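Local coordinates for protein beta-1,3-glucosyltransferase (PDB 5JVV) that belongs to the carbohydrate-active proteins of fungi and is built as a curved beta-sandwich of the jelly-roll type, at residues I81-I87 against Y186-D192; D113-I119 against T130-K136; I87-K91 against G182-Y186; N138-S143 against F226-I232. All blocks are in the same frame, centred on the assembly; numbering follows the deposited sequence.

Contact 1: I81-I87 against Y186-D192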
loop_
_atom_site.group_PDB
_atom_site.type_symbol
_atom_site.label_atom_id
_atom_site.label_comp_id
_atom_site.label_asym_id
_atom_site.label_seq_id
_atom_site.Cartn_x
_atom_site.Cartn_y
_atom_site.Cartn_z
ATOM N N ILE A 81 -14.623 -5.908 0.909
ATOM C CA ILE A 81 -14.520 -6.742 -0.276
ATOM C C ILE A 81 -14.427 -8.210 0.134
ATOM O O ILE A 81 -13.802 -8.547 1.140
ATOM C CB ILE A 81 -13.291 -6.355 -1.121
ATOM C CG1 ILE A 81 -12.028 -6.376 -0.259
ATOM C CG2 ILE A 81 -13.481 -4.969 -1.746
ATOM C CD1 ILE A 81 -10.755 -6.662 -1.035
ATOM N N ASP A 82 -15.058 -9.088 -0.638
ATOM C CA ASP A 82 -15.010 -10.514 -0.332
ATOM C C ASP A 82 -14.880 -11.307 -1.616
ATOM O O ASP A 82 -15.871 -11.542 -2.318
ATOM C CB ASP A 82 -16.252 -10.946 0.441
ATOM C CG ASP A 82 -16.140 -12.361 0.984
ATOM O OD1 ASP A 82 -15.031 -12.942 0.931
ATOM O OD2 ASP A 82 -17.159 -12.882 1.486
ATOM N N HIS A 83 -13.648 -11.726 -1.905
ATOM C CA HIS A 83 -13.279 -12.311 -3.197
ATOM C C HIS A 83 -13.524 -11.312 -4.332
ATOM O O HIS A 83 -13.885 -10.159 -4.085
ATOM C CB HIS A 83 -14.012 -13.632 -3.452
ATOM C CG HIS A 83 -13.643 -14.728 -2.496
ATOM N ND1 HIS A 83 -13.571 -14.542 -1.132
ATOM C CD2 HIS A 83 -13.344 -16.030 -2.715
ATOM C CE1 HIS A 83 -13.229 -15.681 -0.551
ATOM N NE2 HIS A 83 -13.084 -16.598 -1.488
ATOM N N GLY A 84 -13.298 -11.738 -5.568
ATOM C CA GLY A 84 -13.542 -10.890 -6.724
ATOM C C GLY A 84 -12.289 -10.199 -7.231
ATOM O O GLY A 84 -11.171 -10.680 -7.019
ATOM N N LEU A 85 -12.472 -9.063 -7.901
ATOM C CA LEU A 85 -11.344 -8.292 -8.413
ATOM C C LEU A 85 -11.309 -6.910 -7.798
ATOM O O LEU A 85 -12.353 -6.296 -7.571
ATOM C CB LEU A 85 -11.444 -8.109 -9.924
ATOM C CG LEU A 85 -11.511 -9.288 -10.871
ATOM C CD1 LEU A 85 -11.492 -8.740 -12.291
ATOM C CD2 LEU A 85 -10.336 -10.217 -10.638
ATOM N N VAL A 86 -10.103 -6.415 -7.545
ATOM C CA VAL A 86 -9.901 -5.030 -7.149
ATOM C C VAL A 86 -8.945 -4.396 -8.157
ATOM O O VAL A 86 -7.873 -4.936 -8.422
ATOM C CB VAL A 86 -9.309 -4.931 -5.742
ATOM C CG1 VAL A 86 -8.982 -3.477 -5.399
ATOM C CG2 VAL A 86 -10.270 -5.518 -4.723
ATOM N N ILE A 87 -9.342 -3.262 -8.728
ATOM C CA ILE A 87 -8.512 -2.563 -9.703
ATOM C C ILE A 87 -8.268 -1.148 -9.217
ATOM O O ILE A 87 -9.209 -0.373 -9.074
ATOM C CB ILE A 87 -9.213 -2.475 -11.074
ATOM C CG1 ILE A 87 -9.667 -3.866 -11.532
ATOM C CG2 ILE A 87 -8.299 -1.802 -12.107
ATOM C CD1 ILE A 87 -8.568 -4.704 -12.136
ATOM N N TYR A 186 -2.676 -1.339 -10.224
ATOM C CA TYR A 186 -2.510 -2.538 -9.415
ATOM C C TYR A 186 -3.833 -3.290 -9.385
ATOM O O TYR A 186 -4.891 -2.699 -9.123
ATOM C CB TYR A 186 -2.036 -2.193 -8.000
ATOM C CG TYR A 186 -0.531 -2.247 -7.872
ATOM C CD1 TYR A 186 0.105 -3.437 -7.542
ATOM C CD2 TYR A 186 0.257 -1.122 -8.101
ATOM C CE1 TYR A 186 1.470 -3.511 -7.429
ATOM C CE2 TYR A 186 1.636 -1.185 -7.990
ATOM C CZ TYR A 186 2.236 -2.391 -7.656
ATOM O OH TYR A 186 3.604 -2.508 -7.540
ATOM N N ALA A 187 -3.769 -4.585 -9.660
ATOM C CA ALA A 187 -4.956 -5.423 -9.712
ATOM C C ALA A 187 -4.803 -6.615 -8.785
ATOM O O ALA A 187 -3.729 -7.212 -8.700
ATOM C CB ALA A 187 -5.212 -5.904 -11.136
ATOM N N MET A 188 -5.888 -6.966 -8.100
ATOM C CA MET A 188 -5.917 -8.175 -7.285
ATOM C C MET A 188 -7.076 -9.061 -7.706
ATOM O O MET A 188 -8.207 -8.588 -7.818
ATOM C CB MET A 188 -6.082 -7.825 -5.805
ATOM C CG MET A 188 -6.277 -9.074 -4.950
ATOM S SD MET A 188 -6.283 -8.790 -3.168
ATOM C CE MET A 188 -7.662 -7.665 -2.993
ATOM N N GLN A 189 -6.790 -10.343 -7.940
ATOM C CA GLN A 189 -7.837 -11.351 -8.061
ATOM C C GLN A 189 -7.784 -12.245 -6.828
ATOM O O GLN A 189 -6.731 -12.793 -6.501
ATOM C CB GLN A 189 -7.647 -12.210 -9.303
ATOM C CG GLN A 189 -8.777 -13.214 -9.511
ATOM C CD GLN A 189 -8.509 -14.182 -10.646
ATOM O OE1 GLN A 189 -7.365 -14.374 -11.056
ATOM N NE2 GLN A 189 -9.568 -14.800 -11.156
ATOM N N TRP A 190 -8.920 -12.386 -6.152
ATOM C CA TRP A 190 -8.996 -13.154 -4.904
ATOM C C TRP A 190 -10.040 -14.262 -5.061
ATOM O O TRP A 190 -11.223 -13.979 -5.265
ATOM C CB TRP A 190 -9.356 -12.181 -3.772
ATOM C CG TRP A 190 -9.734 -12.744 -2.415
ATOM C CD1 TRP A 190 -9.629 -14.036 -1.975
ATOM C CD2 TRP A 190 -10.274 -11.990 -1.321
ATOM N NE1 TRP A 190 -10.076 -14.124 -0.672
ATOM C CE2 TRP A 190 -10.483 -12.883 -0.254
ATOM C CE3 TRP A 190 -10.603 -10.644 -1.148
ATOM C CZ2 TRP A 190 -11.011 -12.473 0.968
ATOM C CZ3 TRP A 190 -11.121 -10.232 0.067
ATOM C CH2 TRP A 190 -11.324 -11.146 1.110
ATOM N N THR A 191 -9.591 -15.517 -4.999
ATOM C CA THR A 191 -10.487 -16.680 -5.063
ATOM C C THR A 191 -10.221 -17.540 -3.840
ATOM O O THR A 191 -9.359 -17.197 -3.044
ATOM C CB THR A 191 -10.249 -17.532 -6.325
ATOM O OG1 THR A 191 -8.990 -18.214 -6.216
ATOM C CG2 THR A 191 -10.258 -16.673 -7.571
ATOM N N ASP A 192 -10.941 -18.647 -3.680
ATOM C CA ASP A 192 -10.699 -19.515 -2.532
ATOM C C ASP A 192 -9.251 -19.988 -2.535
ATOM O O ASP A 192 -8.607 -20.069 -1.485
ATOM C CB ASP A 192 -11.604 -20.752 -2.578
ATOM C CG ASP A 192 -12.990 -20.504 -2.006
ATOM O OD1 ASP A 192 -13.200 -19.474 -1.335
ATOM O OD2 ASP A 192 -13.874 -21.366 -2.218
#
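Gly-84 and Val-86 form antiparallel hydrogen-bonded pairs with Trp-190 and Met-188, the segment axes of 84-87 and 186-190 lying 4.7 Å apart as neighbouring strands of one sheet in the jelly-roll sandwich. Val-86, Met-188 and Trp-190 share a face. There Met-188, bent at chi3 (60°), brings its CE to 3.8 Å from Val-86 CG2 and meets Ile-81 CD1 tip to tip; flexible and apolar, it also reaches Ile-117 of the opposing sheet. On the other face, Leu-85 CD2 touches the aliphatic CB and CG of Gln-189. Where the strand begins, the His-83 ring forms an offset stack with the five-membered ring of Trp-190, centroids 4.1 Å apart and planes at 25°. Trp-190 NE1 is bonded to Gly-233 O. Both His-83 ring nitrogens act as donors, which would favour a positively charged ring: His-83 ND1 bonds Asp-82 OD1 at 3.0 Å, and His-83 NE2 meets Asp-192 OD1 at 2.9 Å, on the anti side but 31° out of the carboxylate plane.

Contact 2: D113-I119 against T130-K136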
loop_
_atom_site.group_PDB
_atom_site.type_symbol
_atom_site.label_atom_id
_atom_site.label_comp_id
_atom_site.label_asym_id
_atom_site.label_seq_id
_atom_site.Cartn_x
_atom_site.Cartn_y
_atom_site.Cartn_z
ATOM N N ASP A 113 -3.506 -9.817 14.047
ATOM C CA ASP A 113 -3.596 -11.255 14.254
ATOM C C ASP A 113 -4.668 -12.013 13.465
ATOM O O ASP A 113 -4.854 -13.216 13.663
ATOM C CB ASP A 113 -3.633 -11.550 15.757
ATOM C CG ASP A 113 -2.366 -11.078 16.453
ATOM O OD1 ASP A 113 -1.311 -11.718 16.250
ATOM O OD2 ASP A 113 -2.404 -10.050 17.177
ATOM N N ASP A 114 -5.351 -11.318 12.563
ATOM C CA ASP A 114 -6.203 -11.984 11.576
ATOM C C ASP A 114 -5.490 -12.089 10.235
ATOM O O ASP A 114 -6.041 -12.630 9.264
ATOM C CB ASP A 114 -7.517 -11.222 11.396
ATOM C CG ASP A 114 -8.607 -11.718 12.318
ATOM O OD1 ASP A 114 -8.421 -12.789 12.935
ATOM O OD2 ASP A 114 -9.652 -11.039 12.409
ATOM N N GLY A 115 -4.270 -11.566 10.182
ATOM C CA GLY A 115 -3.514 -11.520 8.938
ATOM C C GLY A 115 -3.905 -10.320 8.090
ATOM O O GLY A 115 -4.732 -9.497 8.502
ATOM N N GLU A 116 -3.314 -10.222 6.901
ATOM C CA GLU A 116 -3.553 -9.078 6.020
ATOM C C GLU A 116 -2.994 -9.350 4.629
ATOM O O GLU A 116 -2.157 -10.243 4.442
ATOM C CB GLU A 116 -2.896 -7.816 6.592
ATOM C CG GLU A 116 -1.378 -7.840 6.553
ATOM C CD GLU A 116 -0.752 -6.751 7.396
ATOM O OE1 GLU A 116 -0.291 -5.724 6.845
ATOM O OE2 GLU A 116 -0.724 -6.911 8.630
ATOM N N ILE A 117 -3.472 -8.577 3.652
ATOM C CA ILE A 117 -2.941 -8.623 2.299
ATOM C C ILE A 117 -2.295 -7.278 1.994
ATOM O O ILE A 117 -2.976 -6.257 1.991
ATOM C CB ILE A 117 -4.056 -8.870 1.265
ATOM C CG1 ILE A 117 -4.791 -10.184 1.552
ATOM C CG2 ILE A 117 -3.491 -8.868 -0.156
ATOM C CD1 ILE A 117 -6.161 -10.231 0.906
ATOM N N ASP A 118 -0.987 -7.264 1.761
ATOM C CA ASP A 118 -0.302 -6.002 1.466
ATOM C C ASP A 118 -0.017 -5.946 -0.020
ATOM O O ASP A 118 0.828 -6.698 -0.517
ATOM C CB ASP A 118 1.010 -5.887 2.256
ATOM C CG ASP A 118 0.805 -6.017 3.754
ATOM O OD1 ASP A 118 -0.230 -5.543 4.253
ATOM O OD2 ASP A 118 1.670 -6.608 4.425
ATOM N N ILE A 119 -0.744 -5.079 -0.729
ATOM C CA ILE A 119 -0.673 -5.018 -2.188
ATOM C C ILE A 119 0.487 -4.145 -2.669
ATOM O O ILE A 119 1.271 -4.560 -3.536
ATOM C CB ILE A 119 -1.994 -4.508 -2.777
ATOM C CG1 ILE A 119 -3.142 -5.442 -2.365
ATOM C CG2 ILE A 119 -1.910 -4.432 -4.306
ATOM C CD1 ILE A 119 -4.519 -4.878 -2.709
ATOM N N THR A 130 7.098 -4.465 -2.519
ATOM C CA THR A 130 7.057 -5.731 -1.794
ATOM C C THR A 130 5.621 -6.081 -1.469
ATOM O O THR A 130 4.921 -5.388 -0.738
ATOM C CB THR A 130 7.940 -5.778 -0.521
ATOM O OG1 THR A 130 7.645 -4.661 0.326
ATOM C CG2 THR A 130 9.412 -5.759 -0.891
ATOM N N MET A 131 5.174 -7.174 -2.077
ATOM C CA MET A 131 3.838 -7.706 -1.834
ATOM C C MET A 131 3.972 -8.711 -0.708
ATOM O O MET A 131 4.877 -9.546 -0.730
ATOM C CB MET A 131 3.313 -8.408 -3.091
ATOM C CG MET A 131 3.121 -7.446 -4.275
ATOM S SD MET A 131 2.995 -8.299 -5.852
ATOM C CE MET A 131 4.721 -8.736 -6.090
ATOM N N VAL A 132 3.090 -8.630 0.286
ATOM C CA VAL A 132 3.199 -9.501 1.460
ATOM C C VAL A 132 1.826 -10.024 1.860
ATOM O O VAL A 132 0.859 -9.261 1.885
ATOM C CB VAL A 132 3.761 -8.738 2.688
ATOM C CG1 VAL A 132 4.083 -9.713 3.827
ATOM C CG2 VAL A 132 5.000 -7.935 2.328
ATOM N N LEU A 133 1.734 -11.318 2.168
ATOM C CA LEU A 133 0.561 -11.819 2.878
ATOM C C LEU A 133 0.981 -12.306 4.257
ATOM O O LEU A 133 2.091 -12.816 4.431
ATOM C CB LEU A 133 -0.110 -12.969 2.121
ATOM C CG LEU A 133 -1.286 -12.620 1.205
ATOM C CD1 LEU A 133 -0.905 -11.613 0.123
ATOM C CD2 LEU A 133 -1.870 -13.885 0.573
ATOM N N HIS A 134 0.094 -12.127 5.231
ATOM C CA HIS A 134 0.233 -12.760 6.534
ATOM C C HIS A 134 -1.058 -13.518 6.752
ATOM O O HIS A 134 -2.138 -12.947 6.598
ATOM C CB HIS A 134 0.394 -11.713 7.646
ATOM C CG HIS A 134 1.597 -10.834 7.491
ATOM N ND1 HIS A 134 2.845 -11.193 7.951
ATOM C CD2 HIS A 134 1.736 -9.603 6.947
ATOM C CE1 HIS A 134 3.702 -10.223 7.691
ATOM N NE2 HIS A 134 3.056 -9.247 7.081
ATOM N N THR A 135 -0.958 -14.798 7.097
ATOM C CA THR A 135 -2.146 -15.628 7.272
ATOM C C THR A 135 -2.184 -16.232 8.667
ATOM O O THR A 135 -1.138 -16.402 9.292
ATOM C CB THR A 135 -2.197 -16.783 6.243
ATOM O OG1 THR A 135 -1.028 -17.610 6.374
ATOM C CG2 THR A 135 -2.271 -16.253 4.815
ATOM N N LYS A 136 -3.379 -16.582 9.145
ATOM C CA LYS A 136 -3.478 -17.327 10.414
ATOM C C LYS A 136 -3.025 -18.776 10.241
ATOM O O LYS A 136 -2.304 -19.318 11.089
ATOM C CB LYS A 136 -4.910 -17.295 10.969
ATOM C CG LYS A 136 -5.398 -15.926 11.431
ATOM C CD LYS A 136 -6.927 -15.891 11.607
ATOM C CE LYS A 136 -7.360 -16.394 12.976
ATOM N NZ LYS A 136 -8.844 -16.392 13.180
HETATM O O HOH W 1 -5.397 -15.083 7.993
HETATM O O HOH W 2 -10.511 -14.178 12.234
HETATM O O HOH W 3 3.669 -6.649 6.087
#
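Glu-116 and Asp-118 pair with His-134 and Val-132 across an antiparallel beta hairpin, and the sequence Glu-Ile-Asp-Ile-Ile-Glu that runs from Glu-116 to Glu-121 matches the ExDxxE signature of family GH16, consistent with membership of that family. Two hydrogen-bonded pairs hold the strands; the shortest bond runs from Asp-118 N to Val-132 O, 2.7 Å. On the face that carries Glu-116, Asp-118, Val-132 and His-134, the glutamate and the histidine lie side by side, with Glu-116 CG 3.6 Å from His-134 CD2 at the edge of the imidazole. The glutamate CG sits between its backbone N and carbonyl carbon (chi1 69°), and its chain then extends alongside the ring. Asp-118 OD2 rests 3.5 Å from Val-132 CB, an aliphatic wall beside the acid. A water bridges Asp-118 OD2 and His-134 NE2, adding a polar link to the edge contact of OD2 with the ring. Ile-117 and Leu-133 point to the opposite face, where Ile-117 CG2 packs on Leu-133 CD1 and both side chains reach Ile-195 of the other sheet. Further out, Trp-111 NE1 bonds Glu-116 OE2 and so helps to position that carboxylate. Gly-115, with positive phi, lets its CA come 3.1 Å from His-134 O. Lys-136 lies along Asp-114 in a long salt bridge, and a second water joins them, 2.6 Å from Asp-114 OD1 and 2.9 Å from Lys-136 NZ.

Contact 3: I87-K91 against G182-Y186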
loop_
_atom_site.group_PDB
_atom_site.type_symbol
_atom_site.label_atom_id
_atom_site.label_comp_id
_atom_site.label_asym_id
_atom_site.label_seq_id
_atom_site.Cartn_x
_atom_site.Cartn_y
_atom_site.Cartn_z
ATOM N N ILE A 87 -9.342 -3.262 -8.728
ATOM C CA ILE A 87 -8.512 -2.563 -9.703
ATOM C C ILE A 87 -8.268 -1.148 -9.217
ATOM O O ILE A 87 -9.209 -0.373 -9.074
ATOM C CB ILE A 87 -9.213 -2.475 -11.074
ATOM C CG1 ILE A 87 -9.667 -3.866 -11.532
ATOM C CG2 ILE A 87 -8.299 -1.802 -12.107
ATOM C CD1 ILE A 87 -8.568 -4.704 -12.136
ATOM N N ALA A 88 -7.012 -0.810 -8.947
ATOM C CA ALA A 88 -6.674 0.542 -8.522
ATOM C C ALA A 88 -5.786 1.214 -9.553
ATOM O O ALA A 88 -4.669 0.753 -9.802
ATOM C CB ALA A 88 -5.982 0.516 -7.179
ATOM N N ASP A 89 -6.282 2.294 -10.161
ATOM C CA ASP A 89 -5.466 3.081 -11.071
ATOM C C ASP A 89 -4.838 4.215 -10.269
ATOM O O ASP A 89 -5.532 5.117 -9.798
ATOM C CB ASP A 89 -6.309 3.592 -12.255
ATOM C CG ASP A 89 -5.501 4.397 -13.254
ATOM O OD1 ASP A 89 -4.609 5.158 -12.839
ATOM O OD2 ASP A 89 -5.784 4.297 -14.474
ATOM N N ILE A 90 -3.517 4.149 -10.102
ATOM C CA ILE A 90 -2.790 5.060 -9.225
ATOM C C ILE A 90 -1.761 5.828 -10.053
ATOM O O ILE A 90 -0.890 5.228 -10.683
ATOM C CB ILE A 90 -2.091 4.258 -8.104
ATOM C CG1 ILE A 90 -3.131 3.466 -7.303
ATOM C CG2 ILE A 90 -1.282 5.174 -7.188
ATOM C CD1 ILE A 90 -2.548 2.335 -6.469
ATOM N N LYS A 91 -1.874 7.152 -10.073
ATOM C CA LYS A 91 -0.963 7.982 -10.848
ATOM C C LYS A 91 0.363 8.200 -10.113
ATOM O O LYS A 91 1.423 8.312 -10.733
ATOM C CB LYS A 91 -1.626 9.329 -11.177
ATOM C CG LYS A 91 -0.726 10.299 -11.935
ATOM C CD LYS A 91 -1.312 11.703 -11.998
ATOM C CE LYS A 91 -2.572 11.765 -12.844
ATOM N NZ LYS A 91 -2.290 11.444 -14.273
ATOM N N GLY A 182 4.469 7.678 -14.459
ATOM C CA GLY A 182 3.042 7.948 -14.362
ATOM C C GLY A 182 2.224 6.877 -13.656
ATOM O O GLY A 182 1.008 6.771 -13.869
ATOM N N GLY A 183 2.877 6.089 -12.808
ATOM C CA GLY A 183 2.196 5.022 -12.099
ATOM C C GLY A 183 1.635 3.949 -13.018
ATOM O O GLY A 183 2.272 3.540 -13.994
ATOM N N GLY A 184 0.442 3.462 -12.693
ATOM C CA GLY A 184 -0.176 2.410 -13.471
ATOM C C GLY A 184 -1.333 1.816 -12.707
ATOM O O GLY A 184 -1.929 2.500 -11.874
ATOM N N VAL A 185 -1.664 0.565 -13.002
ATOM C CA VAL A 185 -2.760 -0.114 -12.319
ATOM C C VAL A 185 -2.230 -1.263 -11.479
ATOM O O VAL A 185 -1.408 -2.046 -11.954
ATOM C CB VAL A 185 -3.786 -0.673 -13.328
ATOM C CG1 VAL A 185 -4.741 -1.652 -12.639
ATOM C CG2 VAL A 185 -4.543 0.468 -14.000
ATOM N N TYR A 186 -2.676 -1.339 -10.224
ATOM C CA TYR A 186 -2.510 -2.538 -9.415
ATOM C C TYR A 186 -3.833 -3.290 -9.385
ATOM O O TYR A 186 -4.891 -2.699 -9.123
ATOM C CB TYR A 186 -2.036 -2.193 -8.000
ATOM C CG TYR A 186 -0.531 -2.247 -7.872
ATOM C CD1 TYR A 186 0.105 -3.437 -7.542
ATOM C CD2 TYR A 186 0.257 -1.122 -8.101
ATOM C CE1 TYR A 186 1.470 -3.511 -7.429
ATOM C CE2 TYR A 186 1.636 -1.185 -7.990
ATOM C CZ TYR A 186 2.236 -2.391 -7.656
ATOM O OH TYR A 186 3.604 -2.508 -7.540
HETATM O O HOH W 4 -0.186 9.227 -15.339
#
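Ala-88 N donates to Tyr-186 O at 2.8 Å and almost straight (176°), the shortest of four backbone bonds that zip Ala-88 to Tyr-186 and Ile-90 to Gly-184 as antiparallel hydrogen-bonded pairs. Between them Val-185 occupies a non-hydrogen-bonded position opposite Asp-89. Its branched CB serves two neighbours: Val-185 CG1 lies 3.6 Å from Ile-87 CG2, while Val-185 CG2 sits 4.0 Å from Asp-89 CB. With CG anti to the backbone N (chi1 -179°), the Asp-89 side chain crosses Val-185 at about a right angle; its OD1 is held by Arg-202 and Asn-292. On the reverse face Ile-90 and Tyr-186 both pack against Phe-178 of helix 175-180, and Tyr-186 OH bonds Ser-173 O. That helix ends in a Schellman motif with Gly-182 as its C-prime residue, and Gly-183, also at positive phi, brings its CA to 3.4 Å from Ile-90 O. A water links Gly-182 O to Lys-91 NZ. The glycines thus permit the close turn from helix into strand, while Arg-202 probably offsets the charge of the buried Asp-89.

Contact 4: N138-S143 against F226-I232; sequences NCEITS and FKGTCDI
Cys-139 and Cys-230 join two loops of the jelly-roll sandwich through a disulfide, beside a single backbone bridge between Ile-141 and Gly-228. Cys-139 SG and Cys-230 SG are 2.0 Å apart, with a chi3 of 101°, not far from the unstrained right angle. Cys-230 turns its sulfur between its own N and carbonyl carbon (chi1 76°), which points it across to the partner loop. Three hydrogen bonds reinforce the link, in one of which a side chain stands in for a backbone acceptor: Glu-140 N donates to Thr-229 OG1 at 2.8 Å, and Thr-229 N returns a bond to Glu-140 O at 2.9 Å. Farther along, Thr-142 N bonds Lys-227 O at 2.9 Å. A threonine suits position 229, because its hydroxyl, on a short side chain, can take the Glu-140 N-H while its own backbone N bonds Glu-140 O. Gly-228, lacking a side chain, allows its CA to come within 3.2 Å of Glu-140 O. Apolar contacts form the inner layer. Ile-141 and Phe-226 lie side by side, the isoleucine CG2 and CD1 both touching Phe-226 CD1, and both residues rest on Cys-165 and Val-167 of strand 165-168. Ile-232 CD1 packs against Cys-139 CB beside the disulfide, and Ile-232 also reaches Leu-133. At the outer edge a water donates to Asn-138 O and Thr-229 O, 2.9 Å from each.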
loop_
_atom_site.group_PDB
_atom_site.type_symbol
_atom_site.label_atom_id
_atom_site.label_comp_id
_atom_site.label_asym_id
_atom_site.label_seq_id
_atom_site.Cartn_x
_atom_site.Cartn_y
_atom_site.Cartn_z
ATOM N N ASN A 138 -1.336 -22.313 8.337
ATOM C CA ASN A 138 -0.119 -22.729 7.646
ATOM C C ASN A 138 -0.306 -22.634 6.139
ATOM O O ASN A 138 -1.131 -23.343 5.558
ATOM C CB ASN A 138 0.232 -24.178 8.001
ATOM C CG ASN A 138 0.330 -24.412 9.497
ATOM O OD1 ASN A 138 -0.194 -25.400 10.016
ATOM N ND2 ASN A 138 0.995 -23.501 10.201
ATOM N N CYS A 139 0.462 -21.746 5.511
ATOM C CA CYS A 139 0.347 -21.494 4.080
ATOM C C CYS A 139 1.736 -21.257 3.521
ATOM O O CYS A 139 2.397 -20.286 3.904
ATOM C CB CYS A 139 -0.487 -20.227 3.831
ATOM S SG CYS A 139 -2.230 -20.316 4.275
ATOM N N GLU A 140 2.177 -22.132 2.629
ATOM C CA GLU A 140 3.425 -21.941 1.895
ATOM C C GLU A 140 3.083 -21.628 0.447
ATOM O O GLU A 140 2.363 -22.393 -0.202
ATOM C CB GLU A 140 4.286 -23.213 1.950
ATOM C CG GLU A 140 5.599 -23.112 1.161
ATOM C CD GLU A 140 6.277 -24.456 0.902
ATOM O OE1 GLU A 140 7.254 -24.481 0.111
ATOM O OE2 GLU A 140 5.844 -25.492 1.464
ATOM N N ILE A 141 3.583 -20.511 -0.076
ATOM C CA ILE A 141 3.352 -20.191 -1.485
ATOM C C ILE A 141 4.384 -20.919 -2.348
ATOM O O ILE A 141 5.572 -20.983 -2.004
ATOM C CB ILE A 141 3.342 -18.668 -1.769
ATOM C CG1 ILE A 141 4.622 -17.984 -1.272
ATOM C CG2 ILE A 141 2.151 -18.011 -1.087
ATOM C CD1 ILE A 141 4.705 -16.515 -1.730
ATOM N N THR A 142 3.926 -21.500 -3.452
ATOM C CA THR A 142 4.766 -22.388 -4.254
ATOM C C THR A 142 4.636 -22.129 -5.755
ATOM O O THR A 142 4.911 -23.017 -6.571
ATOM C CB THR A 142 4.426 -23.871 -3.990
ATOM O OG1 THR A 142 3.054 -24.126 -4.340
ATOM C CG2 THR A 142 4.644 -24.230 -2.521
ATOM N N SER A 143 4.220 -20.918 -6.118
ATOM C CA SER A 143 3.963 -20.592 -7.520
ATOM C C SER A 143 4.989 -19.617 -8.102
ATOM O O SER A 143 4.655 -18.810 -8.972
ATOM C CB SER A 143 2.541 -20.041 -7.687
ATOM O OG SER A 143 1.578 -21.056 -7.430
ATOM N N PHE A 226 0.039 -15.698 -5.056
ATOM C CA PHE A 226 -0.075 -16.275 -3.719
ATOM C C PHE A 226 -0.987 -17.492 -3.757
ATOM O O PHE A 226 -2.210 -17.404 -3.599
ATOM C CB PHE A 226 -0.516 -15.230 -2.690
ATOM C CG PHE A 226 0.474 -14.106 -2.516
ATOM C CD1 PHE A 226 1.427 -14.149 -1.509
ATOM C CD2 PHE A 226 0.466 -13.022 -3.388
ATOM C CE1 PHE A 226 2.352 -13.117 -1.349
ATOM C CE2 PHE A 226 1.381 -11.986 -3.252
ATOM C CZ PHE A 226 2.333 -12.033 -2.224
ATOM N N LYS A 227 -0.354 -18.640 -3.953
ATOM C CA LYS A 227 -1.041 -19.891 -4.229
ATOM C C LYS A 227 -0.091 -20.979 -3.761
ATOM O O LYS A 227 1.118 -20.859 -3.948
ATOM C CB LYS A 227 -1.305 -19.994 -5.731
ATOM C CG LYS A 227 -1.901 -21.306 -6.205
ATOM C CD LYS A 227 -2.344 -21.160 -7.666
ATOM C CE LYS A 227 -2.028 -22.399 -8.478
ATOM N NZ LYS A 227 -0.558 -22.583 -8.632
ATOM N N GLY A 228 -0.617 -22.017 -3.122
ATOM C CA GLY A 228 0.252 -23.048 -2.583
ATOM C C GLY A 228 -0.423 -24.061 -1.690
ATOM O O GLY A 228 -1.422 -24.670 -2.064
ATOM N N THR A 229 0.133 -24.246 -0.496
ATOM C CA THR A 229 -0.207 -25.398 0.337
ATOM C C THR A 229 -1.422 -25.204 1.232
ATOM O O THR A 229 -1.736 -26.071 2.046
ATOM C CB THR A 229 0.977 -25.821 1.220
ATOM O OG1 THR A 229 1.276 -24.788 2.169
ATOM C CG2 THR A 229 2.199 -26.097 0.371
ATOM N N CYS A 230 -2.079 -24.059 1.102
ATOM C CA CYS A 230 -3.365 -23.838 1.743
ATOM C C CYS A 230 -4.251 -23.141 0.732
ATOM O O CYS A 230 -3.758 -22.602 -0.264
ATOM C CB CYS A 230 -3.223 -22.949 2.979
ATOM S SG CYS A 230 -2.974 -21.184 2.611
ATOM N N ASP A 231 -5.554 -23.141 0.977
ATOM C CA ASP A 231 -6.431 -22.306 0.167
ATOM C C ASP A 231 -6.273 -20.869 0.662
ATOM O O ASP A 231 -6.930 -20.449 1.613
ATOM C CB ASP A 231 -7.885 -22.791 0.244
ATOM C CG ASP A 231 -8.141 -24.018 -0.632
ATOM O OD1 ASP A 231 -7.354 -24.274 -1.568
ATOM O OD2 ASP A 231 -9.142 -24.724 -0.385
ATOM N N ILE A 232 -5.374 -20.133 0.011
ATOM C CA ILE A 232 -4.955 -18.801 0.449
ATOM C C ILE A 232 -6.134 -17.845 0.671
ATOM O O ILE A 232 -6.179 -17.097 1.650
ATOM C CB ILE A 232 -3.978 -18.185 -0.592
ATOM C CG1 ILE A 232 -2.595 -18.845 -0.519
ATOM C CG2 ILE A 232 -3.842 -16.681 -0.409
ATOM C CD1 ILE A 232 -1.777 -18.470 0.715
HETATM O O HOH W 5 -1.764 -26.063 4.946
#

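In the fold
From the N terminus, strand 84-90 contributes the first halves of contacts 1 and 3, which close about a hundred residues later on strand 184-190: contact 3 at its start and contact 1 at its end. Between these lies contact 2, a short local hairpin of the other sheet that is completed within the loops of both. Contact 4 opens just after it, at 138-143, but closes only at 226-232, so it crosses contacts 1 and 3 along the chain. In space, Met-188 and Tyr-186 pack on Ile-117 and Ile-119, joining the two sheets, while Leu-133 and Met-131 meet Phe-226, placing the disulfide-bound loops beside the hairpin.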